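Local structure of citrinin polyketide synthase (5MPT) at residues L51-H55 with T142-S147; A70-L76 with E108-S113; I182-W186 with E371-L377. The protein builds the polyketide precursor of the mycotoxin citrinin, its C-methyltransferase domain being the piece described here. One frame throughout, in Å; residues are numbered along the deposited sequence.

Interaction 1: residues L51-H55 with T142-S147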
loop_
_atom_site.group_PDB
_atom_site.type_symbol
_atom_site.label_atom_id
_atom_site.label_comp_id
_atom_site.label_asym_id
_atom_site.label_seq_id
_atom_site.Cartn_x
_atom_site.Cartn_y
_atom_site.Cartn_z
ATOM N N LEU A 51 -19.063 -1.280 6.629
ATOM C CA LEU A 51 -19.539 -1.077 5.269
ATOM C C LEU A 51 -19.146 -2.249 4.371
ATOM O O LEU A 51 -19.951 -2.713 3.559
ATOM C CB LEU A 51 -18.990 0.243 4.735
ATOM C CG LEU A 51 -19.264 0.687 3.299
ATOM C CD1 LEU A 51 -20.780 0.835 3.074
ATOM C CD2 LEU A 51 -18.522 1.988 3.005
ATOM N N CYS A 52 -17.920 -2.760 4.508
ATOM C CA CYS A 52 -17.538 -3.930 3.722
ATOM C C CYS A 52 -18.457 -5.112 4.014
ATOM O O CYS A 52 -18.927 -5.814 3.095
ATOM C CB CYS A 52 -16.101 -4.339 4.009
ATOM S SG CYS A 52 -14.798 -3.165 3.559
ATOM N N VAL A 53 -18.671 -5.381 5.299
ATOM C CA VAL A 53 -19.502 -6.510 5.690
ATOM C C VAL A 53 -20.897 -6.351 5.119
ATOM O O VAL A 53 -21.468 -7.301 4.592
ATOM C CB VAL A 53 -19.514 -6.650 7.221
ATOM C CG1 VAL A 53 -20.594 -7.656 7.667
ATOM C CG2 VAL A 53 -18.113 -7.065 7.700
ATOM N N ALA A 54 -21.465 -5.145 5.203
ATOM C CA ALA A 54 -22.802 -4.923 4.654
ATOM C C ALA A 54 -22.826 -5.180 3.158
ATOM O O ALA A 54 -23.768 -5.790 2.636
ATOM C CB ALA A 54 -23.267 -3.500 4.947
ATOM N N HIS A 55 -21.794 -4.738 2.451
ATOM C CA HIS A 55 -21.703 -5.017 1.023
ATOM C C HIS A 55 -21.607 -6.511 0.753
ATOM O O HIS A 55 -22.189 -7.020 -0.210
ATOM C CB HIS A 55 -20.486 -4.331 0.430
ATOM C CG HIS A 55 -20.660 -2.885 0.122
ATOM N ND1 HIS A 55 -21.628 -2.403 -0.723
ATOM C CD2 HIS A 55 -19.941 -1.809 0.518
ATOM C CE1 HIS A 55 -21.502 -1.096 -0.844
ATOM N NE2 HIS A 55 -20.477 -0.710 -0.100
ATOM N N THR A 142 -14.453 1.729 -1.480
ATOM C CA THR A 142 -15.077 0.555 -0.879
ATOM C C THR A 142 -16.466 0.301 -1.479
ATOM O O THR A 142 -16.823 -0.844 -1.822
ATOM C CB THR A 142 -15.150 0.764 0.635
ATOM O OG1 THR A 142 -13.824 0.703 1.183
ATOM C CG2 THR A 142 -16.037 -0.293 1.310
ATOM N N SER A 143 -17.232 1.362 -1.705
ATOM C CA SER A 143 -18.545 1.144 -2.292
ATOM C C SER A 143 -18.505 0.962 -3.808
ATOM O O SER A 143 -19.381 0.271 -4.364
ATOM C CB SER A 143 -19.479 2.290 -1.904
ATOM O OG SER A 143 -19.940 2.079 -0.586
ATOM N N LEU A 144 -17.502 1.535 -4.484
ATOM C CA LEU A 144 -17.382 1.402 -5.936
ATOM C C LEU A 144 -17.268 -0.061 -6.344
ATOM O O LEU A 144 -18.014 -0.546 -7.219
ATOM C CB LEU A 144 -16.173 2.208 -6.432
ATOM C CG LEU A 144 -15.917 2.271 -7.948
ATOM C CD1 LEU A 144 -14.931 3.388 -8.288
ATOM C CD2 LEU A 144 -15.341 0.989 -8.492
ATOM N N THR A 145 -16.366 -0.802 -5.707
ATOM C CA THR A 145 -16.326 -2.237 -5.982
ATOM C C THR A 145 -17.351 -2.974 -5.142
ATOM O O THR A 145 -17.967 -3.930 -5.616
ATOM C CB THR A 145 -14.928 -2.819 -5.716
ATOM O OG1 THR A 145 -14.553 -2.571 -4.360
ATOM C CG2 THR A 145 -13.884 -2.197 -6.633
ATOM N N GLY A 146 -17.554 -2.522 -3.902
ATOM C CA GLY A 146 -18.428 -3.226 -2.970
ATOM C C GLY A 146 -19.856 -3.361 -3.458
ATOM O O GLY A 146 -20.494 -4.390 -3.235
ATOM N N SER A 147 -20.389 -2.314 -4.105
ATOM C CA SER A 147 -21.742 -2.358 -4.645
ATOM C C SER A 147 -21.849 -3.290 -5.837
ATOM O O SER A 147 -22.964 -3.645 -6.219
ATOM C CB SER A 147 -22.191 -0.962 -5.069
ATOM O OG SER A 147 -21.423 -0.526 -6.178
HETATM O O HOH W 1 -22.715 -5.842 -2.449
#

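Interaction 2: residues A70-L76 with E108-S113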
loop_
_atom_site.group_PDB
_atom_site.type_symbol
_atom_site.label_atom_id
_atom_site.label_comp_id
_atom_site.label_asym_id
_atom_site.label_seq_id
_atom_site.Cartn_x
_atom_site.Cartn_y
_atom_site.Cartn_z
ATOM N N ALA A 70 -31.590 -15.786 7.636
ATOM C CA ALA A 70 -31.325 -17.125 8.141
ATOM C C ALA A 70 -31.427 -17.162 9.657
ATOM O O ALA A 70 -31.003 -16.232 10.354
ATOM C CB ALA A 70 -29.930 -17.584 7.716
ATOM N N ALA A 71 -31.975 -18.257 10.168
ATOM C CA ALA A 71 -32.110 -18.421 11.604
ATOM C C ALA A 71 -30.780 -18.848 12.213
ATOM O O ALA A 71 -29.842 -19.246 11.519
ATOM C CB ALA A 71 -33.194 -19.446 11.923
ATOM N N ALA A 72 -30.706 -18.764 13.535
ATOM C CA ALA A 72 -29.514 -19.215 14.230
ATOM C C ALA A 72 -29.278 -20.692 13.943
ATOM O O ALA A 72 -30.212 -21.501 13.968
ATOM C CB ALA A 72 -29.651 -18.968 15.731
ATOM N N TYR A 73 -28.027 -21.025 13.632
ATOM C CA TYR A 73 -27.497 -22.365 13.372
ATOM C C TYR A 73 -27.868 -22.874 11.983
ATOM O O TYR A 73 -27.459 -23.991 11.618
ATOM C CB TYR A 73 -27.932 -23.386 14.436
ATOM C CG TYR A 73 -27.342 -23.079 15.798
ATOM C CD1 TYR A 73 -26.011 -23.368 16.081
ATOM C CD2 TYR A 73 -28.105 -22.485 16.791
ATOM C CE1 TYR A 73 -25.463 -23.081 17.317
ATOM C CE2 TYR A 73 -27.565 -22.196 18.030
ATOM C CZ TYR A 73 -26.245 -22.495 18.286
ATOM O OH TYR A 73 -25.699 -22.210 19.515
ATOM N N GLN A 74 -28.591 -22.096 11.182
ATOM C CA GLN A 74 -28.890 -22.503 9.816
ATOM C C GLN A 74 -27.617 -22.742 9.012
ATOM O O GLN A 74 -26.714 -21.898 8.973
ATOM C CB GLN A 74 -29.743 -21.438 9.137
ATOM C CG GLN A 74 -30.243 -21.850 7.773
ATOM C CD GLN A 74 -31.336 -20.932 7.256
ATOM O OE1 GLN A 74 -32.230 -20.526 7.998
ATOM N NE2 GLN A 74 -31.262 -20.592 5.979
ATOM N N ARG A 75 -27.551 -23.895 8.355
ATOM C CA ARG A 75 -26.442 -24.181 7.454
ATOM C C ARG A 75 -26.577 -23.336 6.194
ATOM O O ARG A 75 -27.651 -23.266 5.588
ATOM C CB ARG A 75 -26.391 -25.671 7.097
ATOM C CG ARG A 75 -25.054 -26.111 6.528
ATOM C CD ARG A 75 -24.964 -27.616 6.349
ATOM N NE ARG A 75 -23.601 -28.028 6.005
ATOM C CZ ARG A 75 -23.192 -28.408 4.794
ATOM N NH1 ARG A 75 -24.037 -28.456 3.768
ATOM N NH2 ARG A 75 -21.922 -28.752 4.608
ATOM N N LEU A 76 -25.489 -22.677 5.814
ATOM C CA LEU A 76 -25.447 -21.826 4.636
ATOM C C LEU A 76 -24.557 -22.474 3.589
ATOM O O LEU A 76 -23.454 -22.940 3.901
ATOM C CB LEU A 76 -24.902 -20.425 4.975
ATOM C CG LEU A 76 -25.627 -19.631 6.063
ATOM C CD1 LEU A 76 -24.913 -18.315 6.357
ATOM C CD2 LEU A 76 -27.027 -19.366 5.639
ATOM N N GLU A 108 -18.184 -26.345 6.804
ATOM C CA GLU A 108 -19.548 -26.024 7.195
ATOM C C GLU A 108 -19.654 -24.570 7.644
ATOM O O GLU A 108 -18.914 -24.124 8.524
ATOM C CB GLU A 108 -20.017 -26.953 8.310
ATOM C CG GLU A 108 -21.476 -26.750 8.655
ATOM C CD GLU A 108 -22.002 -27.777 9.636
ATOM O OE1 GLU A 108 -21.263 -28.138 10.578
ATOM O OE2 GLU A 108 -23.156 -28.223 9.458
ATOM N N ILE A 109 -20.577 -23.839 7.028
ATOM C CA ILE A 109 -20.885 -22.460 7.381
ATOM C C ILE A 109 -22.260 -22.442 8.029
ATOM O O ILE A 109 -23.222 -22.961 7.462
ATOM C CB ILE A 109 -20.857 -21.549 6.144
ATOM C CG1 ILE A 109 -19.522 -21.687 5.402
ATOM C CG2 ILE A 109 -21.122 -20.105 6.552
ATOM C CD1 ILE A 109 -19.622 -21.339 3.947
ATOM N N THR A 110 -22.357 -21.855 9.211
ATOM C CA THR A 110 -23.630 -21.772 9.909
ATOM C C THR A 110 -23.875 -20.340 10.358
ATOM O O THR A 110 -22.936 -19.609 10.688
ATOM C CB THR A 110 -23.669 -22.723 11.105
ATOM O OG1 THR A 110 -22.572 -22.440 11.978
ATOM C CG2 THR A 110 -23.588 -24.169 10.627
ATOM N N ARG A 111 -25.141 -19.942 10.346
ATOM C CA ARG A 111 -25.530 -18.605 10.759
ATOM C C ARG A 111 -25.518 -18.510 12.280
ATOM O O ARG A 111 -25.819 -19.485 12.974
ATOM C CB ARG A 111 -26.920 -18.285 10.204
ATOM C CG ARG A 111 -27.385 -16.853 10.432
ATOM C CD ARG A 111 -26.786 -15.868 9.420
ATOM N NE ARG A 111 -27.487 -14.603 9.551
ATOM C CZ ARG A 111 -27.255 -13.732 10.518
ATOM N NH1 ARG A 111 -26.289 -13.966 11.409
ATOM N NH2 ARG A 111 -27.981 -12.621 10.593
ATOM N N THR A 112 -25.135 -17.337 12.799
ATOM C CA THR A 112 -25.192 -17.075 14.229
ATOM C C THR A 112 -26.533 -16.440 14.580
ATOM O O THR A 112 -27.402 -16.259 13.728
ATOM C CB THR A 112 -24.083 -16.131 14.672
ATOM O OG1 THR A 112 -24.350 -14.835 14.126
ATOM C CG2 THR A 112 -22.715 -16.611 14.227
ATOM N N SER A 113 -26.682 -16.041 15.841
ATOM C CA SER A 113 -27.838 -15.284 16.302
ATOM C C SER A 113 -27.689 -13.787 16.083
ATOM O O SER A 113 -28.616 -13.037 16.396
ATOM C CB SER A 113 -28.063 -15.546 17.786
ATOM O OG SER A 113 -26.895 -15.193 18.499
HETATM O O HOH W 2 -30.752 -13.503 10.035
#

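Interaction 3: residues I182-W186 with E371-L377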
loop_
_atom_site.group_PDB
_atom_site.type_symbol
_atom_site.label_atom_id
_atom_site.label_comp_id
_atom_site.label_asym_id
_atom_site.label_seq_id
_atom_site.Cartn_x
_atom_site.Cartn_y
_atom_site.Cartn_z
ATOM N N ILE A 182 -4.186 7.660 5.640
ATOM C CA ILE A 182 -3.636 6.324 5.850
ATOM C C ILE A 182 -2.384 6.104 5.006
ATOM O O ILE A 182 -1.513 5.306 5.371
ATOM C CB ILE A 182 -4.713 5.256 5.544
ATOM C CG1 ILE A 182 -4.235 3.840 5.878
ATOM C CG2 ILE A 182 -5.103 5.254 4.055
ATOM C CD1 ILE A 182 -3.931 3.603 7.307
ATOM N N ASN A 183 -2.263 6.811 3.882
ATOM C CA ASN A 183 -1.036 6.831 3.097
ATOM C C ASN A 183 -0.214 8.109 3.274
ATOM O O ASN A 183 1.015 8.043 3.305
ATOM C CB ASN A 183 -1.365 6.665 1.624
ATOM C CG ASN A 183 -1.705 5.243 1.278
ATOM O OD1 ASN A 183 -0.971 4.313 1.600
ATOM N ND2 ASN A 183 -2.842 5.055 0.658
ATOM N N ALA A 184 -0.859 9.269 3.329
ATOM C CA ALA A 184 -0.125 10.535 3.366
ATOM C C ALA A 184 0.752 10.660 4.599
ATOM O O ALA A 184 1.817 11.276 4.533
ATOM C CB ALA A 184 -1.087 11.710 3.283
ATOM N N VAL A 185 0.348 10.069 5.717
ATOM C CA VAL A 185 1.107 10.215 6.959
ATOM C C VAL A 185 2.557 9.800 6.737
ATOM O O VAL A 185 3.504 10.540 7.061
ATOM C CB VAL A 185 0.443 9.386 8.075
ATOM C CG1 VAL A 185 1.489 8.942 9.136
ATOM C CG2 VAL A 185 -0.668 10.188 8.691
ATOM N N TRP A 186 2.752 8.603 6.195
ATOM C CA TRP A 186 4.098 8.066 6.064
ATOM C C TRP A 186 4.857 8.654 4.883
ATOM O O TRP A 186 6.085 8.710 4.932
ATOM C CB TRP A 186 4.041 6.538 5.959
ATOM C CG TRP A 186 3.737 5.945 7.291
ATOM C CD1 TRP A 186 4.614 5.730 8.315
ATOM C CD2 TRP A 186 2.449 5.550 7.776
ATOM N NE1 TRP A 186 3.959 5.211 9.406
ATOM C CE2 TRP A 186 2.633 5.078 9.095
ATOM C CE3 TRP A 186 1.169 5.504 7.209
ATOM C CZ2 TRP A 186 1.592 4.610 9.863
ATOM C CZ3 TRP A 186 0.149 5.058 7.976
ATOM C CH2 TRP A 186 0.365 4.592 9.288
ATOM N N GLU A 371 -1.963 2.919 14.942
ATOM C CA GLU A 371 -1.754 3.118 13.519
ATOM C C GLU A 371 -0.298 2.960 13.137
ATOM O O GLU A 371 -0.008 2.654 11.985
ATOM C CB GLU A 371 -2.253 4.499 13.112
ATOM C CG GLU A 371 -3.740 4.719 13.306
ATOM C CD GLU A 371 -4.177 5.109 14.718
ATOM O OE1 GLU A 371 -3.344 5.531 15.581
ATOM O OE2 GLU A 371 -5.407 5.041 14.962
ATOM N N ALA A 372 0.628 3.195 14.075
ATOM C CA ALA A 372 2.050 2.988 13.805
ATOM C C ALA A 372 2.365 1.553 13.410
ATOM O O ALA A 372 3.448 1.310 12.895
ATOM C CB ALA A 372 2.887 3.401 15.032
ATOM N N ASN A 373 1.439 0.606 13.601
ATOM C CA ASN A 373 1.630 -0.771 13.164
ATOM C C ASN A 373 0.991 -1.053 11.814
ATOM O O ASN A 373 1.266 -2.109 11.212
ATOM C CB ASN A 373 1.069 -1.747 14.206
ATOM C CG ASN A 373 1.749 -1.613 15.548
ATOM O OD1 ASN A 373 2.971 -1.509 15.631
ATOM N ND2 ASN A 373 0.951 -1.578 16.619
ATOM N N ILE A 374 0.227 -0.110 11.267
ATOM C CA ILE A 374 -0.525 -0.417 10.045
ATOM C C ILE A 374 0.370 -0.332 8.821
ATOM O O ILE A 374 0.343 -1.219 7.956
ATOM C CB ILE A 374 -1.749 0.502 9.901
ATOM C CG1 ILE A 374 -2.703 0.308 11.081
ATOM C CG2 ILE A 374 -2.458 0.237 8.587
ATOM C CD1 ILE A 374 -3.774 1.385 11.163
ATOM N N GLN A 375 1.106 0.766 8.685
ATOM C CA GLN A 375 2.168 0.898 7.702
ATOM C C GLN A 375 3.430 1.321 8.407
ATOM O O GLN A 375 3.407 1.898 9.494
ATOM C CB GLN A 375 1.851 1.929 6.619
ATOM C CG GLN A 375 0.438 1.778 6.070
ATOM C CD GLN A 375 0.371 2.044 4.606
ATOM O OE1 GLN A 375 0.936 1.289 3.806
ATOM N NE2 GLN A 375 -0.284 3.109 4.219
ATOM N N ARG A 376 4.541 1.065 7.734
ATOM C CA ARG A 376 5.842 1.458 8.220
ATOM C C ARG A 376 6.683 1.948 7.063
ATOM O O ARG A 376 6.566 1.458 5.934
ATOM C CB ARG A 376 6.557 0.304 8.900
ATOM C CG ARG A 376 5.843 -0.232 10.087
ATOM C CD ARG A 376 6.702 -1.192 10.853
ATOM N NE ARG A 376 5.889 -1.972 11.757
ATOM C CZ ARG A 376 5.576 -1.626 13.003
ATOM N NH1 ARG A 376 6.039 -0.489 13.549
ATOM N NH2 ARG A 376 4.775 -2.432 13.706
ATOM N N LEU A 377 7.565 2.909 7.354
ATOM C CA LEU A 377 8.765 3.064 6.557
ATOM C C LEU A 377 9.783 2.042 7.040
ATOM O O LEU A 377 10.044 1.914 8.239
ATOM C CB LEU A 377 9.355 4.464 6.653
ATOM C CG LEU A 377 8.525 5.662 6.186
ATOM C CD1 LEU A 377 9.254 6.979 6.518
ATOM C CD2 LEU A 377 8.209 5.536 4.721
HETATM O O HOH W 3 4.849 3.159 11.293
#

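Interaction 1: residues L51-H55 with T142-S147
The imidazole of His55 is wedged against the helix carrying Thr142 to Gly146, and this is where the contact is tightest. With chi1 at -81°, CG lies anti to the carbonyl carbon, and the ring reaches across the gap between the helices. One face rests on Gly146, whose CA sits 3.9 Å from the ring centroid in a CH-pi contact only 14° off the normal. The ring lies directly on the glycine backbone, with His55 ND1 3.4 Å from Gly146 C. In the ring plane, at its edge, His55 NE2 and Ser143 OG form a 2.9 Å hydrogen bond in which either may be the donor, fixing the rotation of the imidazole.

Helices 40-62 and 136-146 pack here almost parallel, their short segments 14° apart with axes 10.1 Å from each other; the first belongs to the helix-turn-helix family region of this methyltransferase. A buried apolar patch lies next to the histidine. The methyl CG2 of Thr142 approaches Leu51 CD2 at 3.8 Å and Cys52 SG at 3.9 Å, while its hydroxyl turns back to Glu138 O in its own helix. Phe325 of helix 321-327 packs on both Cys52 and His55.

Toward the C-terminal end of helix 136-146 the contact opens to solvent at the exposed Ser147, which turns its hydroxyl back to Ser143 O. One water bridges the two backbones there, donating to His55 O at 2.6 Å and to Gly146 O.

Interaction 2: residues A70-L76 with E108-S113
Arg111 and Tyr73 are joined main chain to main chain, in an antiparallel backbone pairing that runs on to Leu76. Strand 108-111 is the middle member of a small three-stranded antiparallel sheet in the helix-turn-helix family region, flanked by 102-105 and by the short, weakly bonded 75-76. A type II turn, Ala71 to Gln74, leads into that edge strand.

Three main-chain hydrogen bonds join the segments. Tyr73 N donates to Arg111 O at 2.8 Å, and Arg111 N returns a bond to Gln74 O. The straightest, at 176°, runs from Leu76 N to Ile109 O. Arg75 and Thr110 form a non-hydrogen-bonded pair between these links, where CA-H...O contacts bring Thr110 CA to 3.2 Å from Gln74 O and Arg75 CA close to Ile109 O.

Apolar contacts gather on the face bearing Leu76 and Ile109. Leu76 CB meets Ile109 CG2 at 4.1 Å, the two side chains crossing at about a right angle, and Ile102 of the third strand touches both. Further along, the aliphatic part of Arg111 lies against the residues leading into the turn, its CG 3.8 Å from Ala70 CB.

Of the two arginines, Arg111 is bent at chi2 (80°), and its buried guanidinium is held by carbonyls: NE bonds to Ile67 O, and NH1 to Leu101 O and Val114 O. Arg75, by contrast, is exposed and extended from CG to NE. Its guanidinium plane stands 61° from the Glu108 carboxylate, which meets it at the edge, the salt bridge spanning 3.5 Å from Arg75 NE to Glu108 OE2.

Interaction 3: residues I182-W186 with E371-L377
Helix 182-186 and strand 375-377 run nearly parallel where Trp186 and Gln375 meet, their short axes 19° apart and 9.1 Å from each other. The helix thus packs on the mixed seven-stranded sheet of the Rossmann-like methyltransferase fold, against its antiparallel strand 375-381, with the 3-10 turn 371-373 beside it.

Gln375 carries the polar half of the contact. Its chain, bent at chi2 (-143°), swings the amide toward the helix, where both N-H groups of NE2 are spent. One goes to Ile182 O at 2.8 Å and the other to Asn183 OD1 at 3.0 Å. Both acceptors lie in the plane of the glutamine amide, although NE2 stands above the plane of each carbonyl. With OE1 taking a bond from Asn286 ND2, three partners fix the rotation of the buried amide. Asn183 in turn donates through ND2 to Val176 O; its side chain is about 4 Å from that of the active-site residue Tyr177, consistent with a second-shell position near the active site.

The apolar half of Gln375 covers the indole of Trp186: CB sits 3.7 Å from the centroid of the six-membered ring, 11° off its normal, in a CH-pi contact. Val185 CG1 lies over the opposite face. At the edge, Glu371 O approaches CZ2 near the ring plane. The side chains of Ile182 and Ile374 cross at about a right angle, CD1 against CG2. A water accepts from Trp186 NE1 at 2.9 Å and donates to both Ala372 O and Gln375 O.

Overall arrangement
Interactions 1 and 2 both belong to the largely helical N-terminal part of the chain, while interaction 3 sits near its centre, in the methyltransferase fold. Residues 70-76 and 108-113 pair within the stretch of sequence that separates the two helices of interaction 1, and the segments of interaction 3 come later, with six of the seven mixed-sheet strands between them in sequence. The centres of interactions 1 and 3 are 23 Å apart, those of 2 and 3 about 38 Å, and none touches another. Helix 40-62 links the regions: it carries 51-55 and its start, around Tyr40 and Met45, packs on interaction 3. Interaction 3 alone lies near active-site Tyr177 and Glu315 and the bound S-adenosylhomocysteine.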